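Local coordinates for protein NADH oxidoreductase (PDB 3PI7) that probably acts as an NADPH-binding oxidoreductase of the quinone reductase type, built from a GroES-like domain and a Rossmann-fold nucleotide-binding domain, at residues 157-162 with 234-239; 180-185 with 190-195; 227-232 with 251-256; 244-249 with 257-262. All coordinates share one frame; numbering follows the deposited sequence.

How the contacts relate
All four contacts lie in the Rossmann-fold part of the chain, around its six-stranded parallel sheet. Contacts 1 and 2 have centres 10 Å apart and touch: Phe-157 of helix 148-163 packs on Leu-184 and Ala-185 of helix 176-188, and the two helices share one side of the sheet. Contacts 3 and 4 cover the other side, with centres 12 Å apart, and both use helix 243-252. Contact 1 is joined to contact 4 through the neighbouring strands 236-239 and 258-261. Contact 2 meets contact 3 by the salt bridge Arg-191 to Glu-232. A phosphate ion lies at contact 3; the potassium ion, at Asp-19 and Tyr-21, is bound by none of these segments.

Contact 1. Residues 157-162 with 234-239; sequences FDIVKQ and PRIFLD
Ile-236 meets the helical segment 157-162 with both branches, each on a different residue. Its CG1 lies anti to the carbonyl carbon (chi1 -57°), and a second bend at chi2 (-66°) carries CD1 to CG2 of Ile-159, 3.8 Å away; the two side chains cross at about a right angle. The other branch goes to Val-160, methyl against methyl, with CG2 of Ile-236 and CG2 of Val-160 3.9 Å apart. CG1 of Ile-236 also passes 4.1 Å from CA of Val-160, so the isoleucine rests on the helix backbone as well as on its side chains. Phe-237 points away from the helix, to the other side of the sheet, where its ring stacks with Trp-259 and carries CB of Asp-239 over one face, 3.5 Å above the plane. Leu-238 turns back to the helix: its CD1 reaches CG2 of Val-160 at 4.2 Å, so that one valine methyl serves both strand residues. Asp-239 lies far from the helix, with OD1 hydrogen-bonded to Thr-171 OG1 and to the backbone N of Val-241 and Thr-242. Helix and strand run nearly antiparallel, their short axes 168° apart in direction and 9.2 Å at closest approach, as expected where a helix of a Rossmann fold covers a parallel sheet. Ile-159 and Val-160 also reach beyond this strand, to Ile-260 and Phe-168 on its two neighbours. No hydrogen bond spans the two segments; the contact consists of branched aliphatic groups, which implies that exclusion of water and the fit of methyls hold helix and strand together here.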
loop_
_atom_site.group_PDB
_atom_site.type_symbol
_atom_site.label_atom_id
_atom_site.label_comp_id
_atom_site.label_asym_id
_atom_site.label_seq_id
_atom_site.Cartn_x
_atom_site.Cartn_y
_atom_site.Cartn_z
ATOM N N PHE A 157 -4.720 -15.509 8.824
ATOM C CA PHE A 157 -4.386 -16.724 8.104
ATOM C C PHE A 157 -5.389 -16.922 6.939
ATOM O O PHE A 157 -4.983 -17.439 5.892
ATOM C CB PHE A 157 -4.309 -17.933 9.031
ATOM C CG PHE A 157 -3.853 -19.152 8.276
ATOM C CD1 PHE A 157 -2.596 -19.190 7.674
ATOM C CD2 PHE A 157 -4.695 -20.249 8.124
ATOM C CE1 PHE A 157 -2.197 -20.304 6.926
ATOM C CE2 PHE A 157 -4.279 -21.369 7.399
ATOM C CZ PHE A 157 -3.042 -21.375 6.787
ATOM N N ASP A 158 -6.663 -16.444 7.088
ATOM C CA ASP A 158 -7.671 -16.517 6.024
ATOM C C ASP A 158 -7.162 -15.729 4.792
ATOM O O ASP A 158 -7.389 -16.143 3.667
ATOM C CB ASP A 158 -9.030 -15.976 6.510
ATOM C CG ASP A 158 -9.979 -16.999 7.132
ATOM O OD1 ASP A 158 -9.691 -18.218 7.043
ATOM O OD2 ASP A 158 -11.038 -16.582 7.664
ATOM N N ILE A 159 -6.443 -14.607 5.025
ATOM C CA ILE A 159 -5.868 -13.801 3.919
ATOM C C ILE A 159 -4.835 -14.656 3.184
ATOM O O ILE A 159 -4.832 -14.713 1.958
ATOM C CB ILE A 159 -5.237 -12.486 4.423
ATOM C CG1 ILE A 159 -6.294 -11.595 5.100
ATOM C CG2 ILE A 159 -4.519 -11.748 3.277
ATOM C CD1 ILE A 159 -5.679 -10.453 5.993
ATOM N N VAL A 160 -3.956 -15.322 3.946
ATOM C CA VAL A 160 -2.938 -16.205 3.365
ATOM C C VAL A 160 -3.619 -17.301 2.528
ATOM O O VAL A 160 -3.198 -17.579 1.399
ATOM C CB VAL A 160 -2.037 -16.808 4.477
ATOM C CG1 VAL A 160 -1.059 -17.835 3.893
ATOM C CG2 VAL A 160 -1.281 -15.707 5.204
ATOM N N LYS A 161 -4.631 -17.957 3.092
ATOM C CA LYS A 161 -5.342 -19.034 2.383
ATOM C C LYS A 161 -6.009 -18.562 1.118
ATOM O O LYS A 161 -5.941 -19.258 0.113
ATOM C CB LYS A 161 -6.424 -19.631 3.283
ATOM C CG LYS A 161 -5.895 -20.563 4.344
ATOM C CD LYS A 161 -7.069 -21.292 5.006
ATOM C CE LYS A 161 -7.598 -22.443 4.168
ATOM N N GLN A 162 -6.684 -17.394 1.170
ATOM C CA GLN A 162 -7.374 -16.848 0.007
ATOM C C GLN A 162 -6.388 -16.457 -1.095
ATOM O O GLN A 162 -6.733 -16.518 -2.276
ATOM C CB GLN A 162 -8.260 -15.652 0.402
ATOM C CG GLN A 162 -9.502 -16.052 1.234
ATOM C CD GLN A 162 -10.231 -17.265 0.691
ATOM O OE1 GLN A 162 -10.770 -17.250 -0.422
ATOM N NE2 GLN A 162 -10.227 -18.359 1.449
ATOM N N PRO A 234 6.621 -16.164 -1.757
ATOM C CA PRO A 234 5.417 -15.775 -0.995
ATOM C C PRO A 234 4.772 -14.505 -1.527
ATOM O O PRO A 234 5.462 -13.638 -2.062
ATOM C CB PRO A 234 5.986 -15.490 0.415
ATOM C CG PRO A 234 7.384 -15.023 0.153
ATOM C CD PRO A 234 7.853 -15.924 -0.967
ATOM N N ARG A 235 3.481 -14.364 -1.318
ATOM C CA ARG A 235 2.818 -13.128 -1.717
ATOM C C ARG A 235 2.298 -12.369 -0.516
ATOM O O ARG A 235 2.194 -11.149 -0.585
ATOM C CB ARG A 235 1.708 -13.407 -2.735
ATOM C CG ARG A 235 2.294 -13.566 -4.161
ATOM C CD ARG A 235 1.236 -13.529 -5.260
ATOM N NE ARG A 235 0.158 -14.507 -5.093
ATOM C CZ ARG A 235 0.246 -15.803 -5.396
ATOM N NH1 ARG A 235 1.380 -16.308 -5.869
ATOM N NH2 ARG A 235 -0.797 -16.603 -5.221
ATOM N N ILE A 236 2.023 -13.048 0.603
ATOM C CA ILE A 236 1.514 -12.326 1.758
ATOM C C ILE A 236 2.584 -12.105 2.742
ATOM O O ILE A 236 3.265 -13.045 3.117
ATOM C CB ILE A 236 0.312 -13.050 2.437
ATOM C CG1 ILE A 236 -0.829 -13.277 1.418
ATOM C CG2 ILE A 236 -0.179 -12.312 3.693
ATOM C CD1 ILE A 236 -1.520 -11.910 0.880
ATOM N N PHE A 237 2.699 -10.846 3.208
ATOM C CA PHE A 237 3.652 -10.512 4.262
ATOM C C PHE A 237 2.866 -9.862 5.387
ATOM O O PHE A 237 2.329 -8.764 5.213
ATOM C CB PHE A 237 4.747 -9.589 3.686
ATOM C CG PHE A 237 5.647 -8.884 4.673
ATOM C CD1 PHE A 237 5.996 -9.486 5.889
ATOM C CD2 PHE A 237 6.161 -7.627 4.389
ATOM C CE1 PHE A 237 6.812 -8.820 6.805
ATOM C CE2 PHE A 237 7.030 -6.986 5.287
ATOM C CZ PHE A 237 7.374 -7.602 6.471
ATOM N N LEU A 238 2.798 -10.551 6.541
ATOM C CA LEU A 238 2.095 -10.066 7.732
ATOM C C LEU A 238 3.150 -9.418 8.589
ATOM O O LEU A 238 4.063 -10.092 9.079
ATOM C CB LEU A 238 1.344 -11.212 8.461
ATOM C CG LEU A 238 0.369 -12.020 7.591
ATOM C CD1 LEU A 238 -0.281 -13.164 8.409
ATOM C CD2 LEU A 238 -0.714 -11.122 7.029
ATOM N N ASP A 239 3.065 -8.101 8.722
ATOM C CA ASP A 239 4.121 -7.365 9.386
ATOM C C ASP A 239 3.696 -6.680 10.686
ATOM O O ASP A 239 2.872 -5.764 10.664
ATOM C CB ASP A 239 4.636 -6.313 8.393
ATOM C CG ASP A 239 5.751 -5.414 8.909
ATOM O OD1 ASP A 239 6.551 -5.875 9.761
ATOM O OD2 ASP A 239 5.846 -4.271 8.427
#

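Contact 2. Residues 180-185 with 190-195; sequences LIIGLA and FRPIVT
The ring of Phe-190 has the carbonyl O of Ala-185 at its edge, near the ring plane; it also meets the ring of Phe-157 edge-to-face and Lys-166 in a cation-pi contact. With CG anti to the carbonyl carbon (chi1 -76°), the ring swings off from helix 176-188, leaving CB of Phe-190 as the group that packs on CB of Ala-185 at 3.8 Å. The same two residues are tied through the backbone: N of Phe-190 donates to O of Ala-185 at 2.8 Å, the N-H...O angle 148° and the donor 38° out of the carbonyl plane. This bond spans the sharp return in the beta-alpha-beta unit formed by strand 167-170, helix 176-188 and strand 191-196, part of the Rossmann fold; the following strand runs back nearly antiparallel to the helix. Further along, the pyrrolidine ring of Pro-192 packs against two helix residues about one turn apart. Its CG touches CB of Ala-185 at 3.6 Å, while its CB lies 4.0 Å from CG1 of Ile-182. Beyond CG1, the isoleucine extends past the proline, and CD1 of Ile-182 lands 4.0 Å from CG1 of Val-194.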
loop_
_atom_site.group_PDB
_atom_site.type_symbol
_atom_site.label_atom_id
_atom_site.label_comp_id
_atom_site.label_asym_id
_atom_site.label_seq_id
_atom_site.Cartn_x
_atom_site.Cartn_y
_atom_site.Cartn_z
ATOM N N LEU A 180 0.616 -18.858 16.787
ATOM C CA LEU A 180 -0.704 -19.418 16.460
ATOM C C LEU A 180 -0.857 -19.590 14.932
ATOM O O LEU A 180 -1.407 -20.587 14.462
ATOM C CB LEU A 180 -1.826 -18.506 16.985
ATOM C CG LEU A 180 -2.045 -18.442 18.501
ATOM C CD1 LEU A 180 -3.058 -17.403 18.828
ATOM C CD2 LEU A 180 -2.443 -19.783 19.064
ATOM N N ILE A 181 -0.412 -18.594 14.161
ATOM C CA ILE A 181 -0.519 -18.647 12.695
ATOM C C ILE A 181 0.358 -19.762 12.154
ATOM O O ILE A 181 -0.077 -20.487 11.272
ATOM C CB ILE A 181 -0.205 -17.272 12.041
ATOM C CG1 ILE A 181 -1.262 -16.264 12.517
ATOM C CG2 ILE A 181 -0.221 -17.376 10.468
ATOM C CD1 ILE A 181 -1.050 -14.817 12.080
ATOM N N ILE A 182 1.571 -19.915 12.712
ATOM C CA ILE A 182 2.488 -20.985 12.284
ATOM C C ILE A 182 1.775 -22.354 12.443
ATOM O O ILE A 182 1.802 -23.160 11.507
ATOM C CB ILE A 182 3.860 -20.925 13.021
ATOM C CG1 ILE A 182 4.678 -19.711 12.552
ATOM C CG2 ILE A 182 4.660 -22.212 12.734
ATOM C CD1 ILE A 182 5.874 -19.318 13.442
ATOM N N GLY A 183 1.111 -22.564 13.585
ATOM C CA GLY A 183 0.336 -23.775 13.883
ATOM C C GLY A 183 -0.751 -24.053 12.858
ATOM O O GLY A 183 -0.831 -25.160 12.324
ATOM N N LEU A 184 -1.560 -23.035 12.536
ATOM C CA LEU A 184 -2.592 -23.105 11.490
ATOM C C LEU A 184 -1.991 -23.461 10.139
ATOM O O LEU A 184 -2.556 -24.249 9.386
ATOM C CB LEU A 184 -3.308 -21.749 11.349
ATOM C CG LEU A 184 -4.242 -21.320 12.483
ATOM C CD1 LEU A 184 -4.727 -19.882 12.275
ATOM C CD2 LEU A 184 -5.454 -22.266 12.596
ATOM N N ALA A 185 -0.869 -22.800 9.793
ATOM C CA ALA A 185 -0.176 -23.012 8.543
ATOM C C ALA A 185 0.283 -24.448 8.412
ATOM O O ALA A 185 0.059 -25.051 7.371
ATOM C CB ALA A 185 1.017 -22.078 8.462
ATOM N N PHE A 190 0.836 -24.896 4.709
ATOM C CA PHE A 190 1.417 -23.623 4.331
ATOM C C PHE A 190 2.831 -23.554 4.931
ATOM O O PHE A 190 3.179 -24.340 5.824
ATOM C CB PHE A 190 0.534 -22.444 4.738
ATOM C CG PHE A 190 -0.658 -22.302 3.822
ATOM C CD1 PHE A 190 -1.777 -23.115 3.978
ATOM C CD2 PHE A 190 -0.686 -21.321 2.841
ATOM C CE1 PHE A 190 -2.876 -22.993 3.128
ATOM C CE2 PHE A 190 -1.786 -21.197 1.987
ATOM C CZ PHE A 190 -2.888 -22.018 2.153
ATOM N N ARG A 191 3.653 -22.650 4.400
ATOM C CA ARG A 191 5.076 -22.566 4.705
ATOM C C ARG A 191 5.455 -21.199 5.217
ATOM O O ARG A 191 5.811 -20.318 4.451
ATOM C CB ARG A 191 5.863 -22.908 3.449
ATOM C CG ARG A 191 5.664 -24.354 3.051
ATOM C CD ARG A 191 6.266 -24.643 1.685
ATOM N NE ARG A 191 7.730 -24.520 1.680
ATOM C CZ ARG A 191 8.563 -25.503 2.008
ATOM N NH1 ARG A 191 8.092 -26.675 2.425
ATOM N NH2 ARG A 191 9.875 -25.312 1.951
ATOM N N PRO A 192 5.480 -21.043 6.540
ATOM C CA PRO A 192 5.787 -19.724 7.096
ATOM C C PRO A 192 7.254 -19.383 6.976
ATOM O O PRO A 192 8.116 -20.216 7.233
ATOM C CB PRO A 192 5.373 -19.850 8.577
ATOM C CG PRO A 192 4.497 -21.053 8.632
ATOM C CD PRO A 192 5.010 -21.970 7.582
ATOM N N ILE A 193 7.524 -18.127 6.642
ATOM C CA ILE A 193 8.881 -17.592 6.593
ATOM C C ILE A 193 8.868 -16.555 7.674
ATOM O O ILE A 193 8.133 -15.578 7.535
ATOM C CB ILE A 193 9.200 -17.009 5.197
ATOM C CG1 ILE A 193 9.168 -18.092 4.102
ATOM C CG2 ILE A 193 10.533 -16.208 5.202
ATOM C CD1 ILE A 193 8.907 -17.458 2.670
ATOM N N VAL A 194 9.652 -16.727 8.748
ATOM C CA VAL A 194 9.550 -15.753 9.812
ATOM C C VAL A 194 10.906 -15.206 10.175
ATOM O O VAL A 194 11.910 -15.880 9.999
ATOM C CB VAL A 194 8.812 -16.309 11.073
ATOM C CG1 VAL A 194 7.440 -16.888 10.709
ATOM C CG2 VAL A 194 9.655 -17.335 11.827
ATOM N N THR A 195 10.927 -13.986 10.678
ATOM C CA THR A 195 12.178 -13.377 11.126
ATOM C C THR A 195 12.198 -13.271 12.650
ATOM O O THR A 195 11.162 -13.002 13.281
ATOM C CB THR A 195 12.406 -11.998 10.484
ATOM O OG1 THR A 195 11.429 -11.120 11.028
ATOM C CG2 THR A 195 12.348 -12.029 8.936
#

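Contact 3. Residues 227-232 with 251-256; sequences EVMKAE and NAMPKR. With PO4 (phosphate ion), chain F.
Apolar contact between the segments centres on Met-229, modelled as selenomethionine like Met-253. Its CG lies 3.8 Å from CB of Ala-252, at the end of helix 243-252. The chain bends at chi2 (-58°), which turns the selenium off that methyl, and SE of Met-229 then lies 3.6 Å from CG of Met-253; Met-253 is modelled in two conformers, so this touch is less certain. Carbon-to-carbonyl packing adds to it: O of Ala-252 sits against the same side chain, 3.3 Å from CB of Met-229. No hydrogen bond crosses between the segments. Arg-256, beyond the apolar touch, holds a phosphate ion, probably from the crystallisation liquor, by two nearly straight bonds. NE of Arg-256 donates to O1 of the phosphate at 2.8 Å and NH2 of Arg-256 to O3 at 2.7 Å, with phosphorus in the plane of the guanidinium at its edge. Lys-255 runs alongside, its CE 3.3 Å from O2 of the phosphate; its amine is not modelled, so the approach can be described only as far as CE. NH2 of Arg-256 also forms a salt bridge with Glu-292 of the second subunit. Met-229 further touches Ile-193 and Val-169 of the sheet, so helix 221-232 and the end of helix 243-252 pack next to each other over one side of it, the layering typical of a Rossmann fold.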
loop_
_atom_site.group_PDB
_atom_site.type_symbol
_atom_site.label_atom_id
_atom_site.label_comp_id
_atom_site.label_asym_id
_atom_site.label_seq_id
_atom_site.Cartn_x
_atom_site.Cartn_y
_atom_site.Cartn_z
ATOM N N GLU A 227 17.442 -15.252 -1.355
ATOM C CA GLU A 227 17.468 -16.674 -1.728
ATOM C C GLU A 227 16.167 -17.335 -1.325
ATOM O O GLU A 227 15.576 -18.069 -2.112
ATOM C CB GLU A 227 18.657 -17.386 -1.078
ATOM C CG GLU A 227 20.005 -17.042 -1.707
ATOM C CD GLU A 227 21.188 -17.618 -0.958
ATOM O OE1 GLU A 227 20.996 -18.593 -0.199
ATOM O OE2 GLU A 227 22.324 -17.140 -1.180
ATOM N N VAL A 228 15.675 -17.011 -0.134
ATOM C CA VAL A 228 14.417 -17.609 0.354
ATOM C C VAL A 228 13.224 -17.082 -0.473
ATOM O O VAL A 228 12.319 -17.850 -0.801
ATOM C CB VAL A 228 14.242 -17.349 1.877
ATOM C CG1 VAL A 228 12.879 -17.863 2.355
ATOM C CG2 VAL A 228 15.374 -18.036 2.654
HETATM N N MSE A 229 13.192 -15.771 -0.767
HETATM C CA MSE A 229 12.107 -15.216 -1.574
HETATM C C MSE A 229 12.066 -15.856 -2.937
HETATM O O MSE A 229 10.987 -16.132 -3.422
HETATM C CB MSE A 229 12.247 -13.691 -1.760
HETATM C CG MSE A 229 12.146 -12.934 -0.486
HETATM SE SE MSE A 229 10.541 -13.174 0.493
HETATM C CE MSE A 229 11.196 -14.413 1.862
ATOM N N LYS A 230 13.237 -16.117 -3.550
ATOM C CA LYS A 230 13.275 -16.737 -4.877
ATOM C C LYS A 230 12.758 -18.176 -4.788
ATOM O O LYS A 230 11.994 -18.610 -5.645
ATOM C CB LYS A 230 14.701 -16.705 -5.451
ATOM C CG LYS A 230 14.799 -17.234 -6.889
ATOM C CD LYS A 230 16.193 -17.071 -7.498
ATOM C CE LYS A 230 16.356 -17.817 -8.812
ATOM N NZ LYS A 230 15.624 -17.177 -9.944
ATOM N N ALA A 231 13.175 -18.900 -3.741
ATOM C CA ALA A 231 12.832 -20.312 -3.566
ATOM C C ALA A 231 11.348 -20.525 -3.221
ATOM O O ALA A 231 10.710 -21.467 -3.720
ATOM C CB ALA A 231 13.715 -20.921 -2.488
ATOM N N GLU A 232 10.777 -19.623 -2.427
ATOM C CA GLU A 232 9.426 -19.825 -1.868
ATOM C C GLU A 232 8.327 -19.019 -2.548
ATOM O O GLU A 232 7.167 -19.421 -2.468
ATOM C CB GLU A 232 9.424 -19.496 -0.370
ATOM C CG GLU A 232 10.297 -20.427 0.468
ATOM C CD GLU A 232 9.856 -21.875 0.597
ATOM O OE1 GLU A 232 8.667 -22.169 0.338
ATOM O OE2 GLU A 232 10.702 -22.716 0.985
ATOM N N ASN A 251 10.807 -5.320 -0.290
ATOM C CA ASN A 251 11.634 -5.110 -1.467
ATOM C C ASN A 251 12.050 -6.434 -2.139
ATOM O O ASN A 251 12.098 -6.520 -3.370
ATOM C CB ASN A 251 12.881 -4.339 -1.046
ATOM C CG ASN A 251 13.756 -3.907 -2.196
ATOM O OD1 ASN A 251 14.888 -4.376 -2.354
ATOM N ND2 ASN A 251 13.235 -3.051 -3.031
ATOM N N ALA A 252 12.335 -7.467 -1.336
ATOM C CA ALA A 252 12.815 -8.758 -1.839
ATOM C C ALA A 252 11.674 -9.668 -2.292
ATOM O O ALA A 252 11.932 -10.675 -2.969
ATOM C CB ALA A 252 13.636 -9.471 -0.769
HETATM N N MSE A 253 10.430 -9.334 -1.925
HETATM C CA MSE A 253 9.346 -10.232 -2.278
HETATM C C MSE A 253 9.023 -10.196 -3.775
HETATM O O MSE A 253 9.321 -9.203 -4.478
HETATM C CB MSE A 253 8.100 -9.938 -1.443
HETATM C CG MSE A 253 8.228 -10.421 -0.034
HETATM SE SE MSE A 253 6.759 -9.710 0.945
HETATM C CE MSE A 253 5.394 -11.119 0.487
ATOM N N PRO A 254 8.405 -11.296 -4.294
ATOM C CA PRO A 254 8.101 -11.327 -5.724
ATOM C C PRO A 254 6.912 -10.441 -6.072
ATOM O O PRO A 254 6.302 -9.800 -5.199
ATOM C CB PRO A 254 7.774 -12.801 -5.982
ATOM C CG PRO A 254 7.198 -13.280 -4.720
ATOM C CD PRO A 254 8.009 -12.577 -3.645
ATOM N N LYS A 255 6.563 -10.445 -7.375
ATOM C CA LYS A 255 5.446 -9.666 -7.885
ATOM C C LYS A 255 4.131 -10.053 -7.184
ATOM O O LYS A 255 3.925 -11.203 -6.769
ATOM C CB LYS A 255 5.314 -9.828 -9.410
ATOM C CG LYS A 255 4.984 -11.233 -9.884
ATOM C CD LYS A 255 5.137 -11.376 -11.398
ATOM C CE LYS A 255 5.082 -12.828 -11.826
ATOM N N ARG A 256 3.257 -9.051 -7.042
ATOM C CA ARG A 256 1.924 -9.143 -6.470
ATOM C C ARG A 256 1.965 -9.311 -4.947
ATOM O O ARG A 256 0.945 -9.623 -4.345
ATOM C CB ARG A 256 1.104 -10.260 -7.134
ATOM C CG ARG A 256 1.040 -10.100 -8.643
ATOM C CD ARG A 256 -0.053 -10.901 -9.308
ATOM N NE ARG A 256 -0.071 -10.587 -10.744
ATOM C CZ ARG A 256 -0.678 -9.525 -11.271
ATOM N NH1 ARG A 256 -1.350 -8.679 -10.495
ATOM N NH2 ARG A 256 -0.611 -9.295 -12.576
HETATM P P PO4 F . 1.668 -12.070 -13.861
HETATM O O1 PO4 F . 1.584 -12.311 -12.295
HETATM O O2 PO4 F . 3.156 -12.046 -14.398
HETATM O O3 PO4 F . 1.072 -10.656 -14.178
HETATM O O4 PO4 F . 0.866 -13.210 -14.589
#

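Contact 4. Residues 244-249 with 257-262; sequences PLASAI and ARWIIY
The indole of Trp-259 projects from its strand beneath helix 243-252 and overlaps Ala-246, the methyl of which sits along NE1, CE2 and CZ2. These residues belong to the beta-alpha-beta unit of strand 236-239, helix 243-252 and strand 258-261 within the Rossmann fold, and the contact packs the helix onto the strand that follows it. CB of Ala-246 comes 3.6 Å from CZ2 of Trp-259, while O of Ala-246 stands over one face of the indole, 3.9 Å above its plane and displaced toward the rim. This carbonyl shares its face with the stacked ring of Phe-237. On the opposite face lies the residue two further along the same strand: CD1 of Ile-261 is 3.6 Å above the plane, again toward the rim. The first torsion sets this up, for with CG opposite the backbone N (chi1 179°) the ring stretches out from the strand to the helix. Its pyrrole N-H is satisfied beyond the contact, NE1 being hydrogen-bonded to OD2 of Asp-239 on the neighbouring strand, and this bond probably restricts rotation of the ring about CB-CG. The ring of Phe-250 meets the indole as well, their planes at about 35°. A leucine in place of Trp-259 would probably leave OD2 of Asp-239 without this donor, lose the stack with Phe-237 and open a gap between Ala-246 and Ile-261. At the far end of the indole, CH2 of Trp-259 lies 4.0 Å from CA of Ser-247, the hydroxyl OG of which is hydrogen-bonded to O of Val-271.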
loop_
_atom_site.group_PDB
_atom_site.type_symbol
_atom_site.label_atom_id
_atom_site.label_comp_id
_atom_site.label_asym_id
_atom_site.label_seq_id
_atom_site.Cartn_x
_atom_site.Cartn_y
_atom_site.Cartn_z
ATOM N N PRO A 244 12.985 -0.576 8.792
ATOM C CA PRO A 244 13.934 -1.121 7.788
ATOM C C PRO A 244 13.827 -2.614 7.518
ATOM O O PRO A 244 14.009 -3.039 6.362
ATOM C CB PRO A 244 15.303 -0.812 8.404
ATOM C CG PRO A 244 15.064 0.370 9.274
ATOM C CD PRO A 244 13.689 0.195 9.842
ATOM N N LEU A 245 13.551 -3.428 8.564
ATOM C CA LEU A 245 13.406 -4.871 8.358
ATOM C C LEU A 245 12.267 -5.150 7.400
ATOM O O LEU A 245 12.430 -5.891 6.431
ATOM C CB LEU A 245 13.133 -5.582 9.689
ATOM C CG LEU A 245 12.793 -7.059 9.630
ATOM C CD1 LEU A 245 13.921 -7.857 8.993
ATOM C CD2 LEU A 245 12.440 -7.570 10.996
ATOM N N ALA A 246 11.114 -4.534 7.654
ATOM C CA ALA A 246 9.961 -4.785 6.789
ATOM C C ALA A 246 10.177 -4.197 5.383
ATOM O O ALA A 246 9.713 -4.782 4.397
ATOM C CB ALA A 246 8.713 -4.236 7.437
ATOM N N SER A 247 10.890 -3.062 5.302
ATOM C CA SER A 247 11.222 -2.413 4.031
ATOM C C SER A 247 12.033 -3.373 3.159
ATOM O O SER A 247 11.740 -3.519 1.967
ATOM C CB SER A 247 12.012 -1.134 4.282
ATOM O OG SER A 247 12.430 -0.577 3.047
ATOM N N ALA A 248 13.030 -4.047 3.763
ATOM C CA ALA A 248 13.904 -5.018 3.093
ATOM C C ALA A 248 13.126 -6.226 2.642
ATOM O O ALA A 248 13.303 -6.694 1.514
ATOM C CB ALA A 248 15.024 -5.445 4.033
ATOM N N ILE A 249 12.243 -6.749 3.520
ATOM C CA ILE A 249 11.449 -7.926 3.174
ATOM C C ILE A 249 10.563 -7.606 1.969
ATOM O O ILE A 249 10.598 -8.315 0.994
ATOM C CB ILE A 249 10.622 -8.375 4.398
ATOM C CG1 ILE A 249 11.562 -8.984 5.468
ATOM C CG2 ILE A 249 9.516 -9.374 3.976
ATOM C CD1 ILE A 249 10.861 -9.192 6.800
ATOM N N ALA A 257 3.116 -9.033 -4.330
ATOM C CA ALA A 257 3.257 -9.096 -2.892
ATOM C C ALA A 257 2.384 -8.070 -2.209
ATOM O O ALA A 257 2.209 -6.961 -2.717
ATOM C CB ALA A 257 4.688 -8.869 -2.497
ATOM N N ARG A 258 1.791 -8.485 -1.083
ATOM C CA ARG A 258 0.943 -7.623 -0.248
ATOM C C ARG A 258 1.609 -7.488 1.115
ATOM O O ARG A 258 1.833 -8.497 1.819
ATOM C CB ARG A 258 -0.458 -8.214 -0.100
ATOM C CG ARG A 258 -1.258 -8.203 -1.394
ATOM C CD ARG A 258 -2.500 -9.039 -1.241
ATOM N NE ARG A 258 -3.391 -8.543 -0.198
ATOM C CZ ARG A 258 -4.420 -9.239 0.284
ATOM N NH1 ARG A 258 -4.667 -10.465 -0.161
ATOM N NH2 ARG A 258 -5.198 -8.721 1.222
ATOM N N TRP A 259 1.962 -6.263 1.467
ATOM C CA TRP A 259 2.591 -5.951 2.755
ATOM C C TRP A 259 1.457 -5.536 3.645
ATOM O O TRP A 259 0.817 -4.517 3.372
ATOM C CB TRP A 259 3.599 -4.830 2.521
ATOM C CG TRP A 259 4.364 -4.302 3.700
ATOM C CD1 TRP A 259 4.336 -4.735 4.998
ATOM C CD2 TRP A 259 5.373 -3.297 3.628
ATOM N NE1 TRP A 259 5.248 -4.023 5.749
ATOM C CE2 TRP A 259 5.863 -3.097 4.936
ATOM C CE3 TRP A 259 5.827 -2.450 2.594
ATOM C CZ2 TRP A 259 6.859 -2.148 5.218
ATOM C CZ3 TRP A 259 6.814 -1.514 2.873
ATOM C CH2 TRP A 259 7.347 -1.396 4.157
ATOM N N ILE A 260 1.102 -6.408 4.591
ATOM C CA ILE A 260 -0.050 -6.206 5.472
ATOM C C ILE A 260 0.454 -5.844 6.852
ATOM O O ILE A 260 1.004 -6.675 7.563
ATOM C CB ILE A 260 -0.967 -7.444 5.496
ATOM C CG1 ILE A 260 -1.413 -7.795 4.062
ATOM C CG2 ILE A 260 -2.181 -7.173 6.435
ATOM C CD1 ILE A 260 -2.285 -9.029 3.907
ATOM N N ILE A 261 0.343 -4.568 7.177
ATOM C CA ILE A 261 0.896 -4.046 8.432
ATOM C C ILE A 261 -0.160 -4.173 9.521
ATOM O O ILE A 261 -1.265 -3.667 9.346
ATOM C CB ILE A 261 1.341 -2.574 8.217
ATOM C CG1 ILE A 261 2.575 -2.550 7.285
ATOM C CG2 ILE A 261 1.639 -1.917 9.579
ATOM C CD1 ILE A 261 3.151 -1.153 6.869
ATOM N N TYR A 262 0.175 -4.805 10.650
ATOM C CA TYR A 262 -0.812 -4.909 11.742
ATOM C C TYR A 262 -0.192 -4.487 13.104
ATOM O O TYR A 262 -0.869 -4.498 14.126
ATOM C CB TYR A 262 -1.396 -6.315 11.790
ATOM C CG TYR A 262 -0.411 -7.361 12.252
ATOM C CD1 TYR A 262 0.371 -8.057 11.340
ATOM C CD2 TYR A 262 -0.319 -7.711 13.594
ATOM C CE1 TYR A 262 1.248 -9.058 11.754
ATOM C CE2 TYR A 262 0.602 -8.659 14.029
ATOM C CZ TYR A 262 1.354 -9.355 13.099
ATOM O OH TYR A 262 2.200 -10.338 13.508
#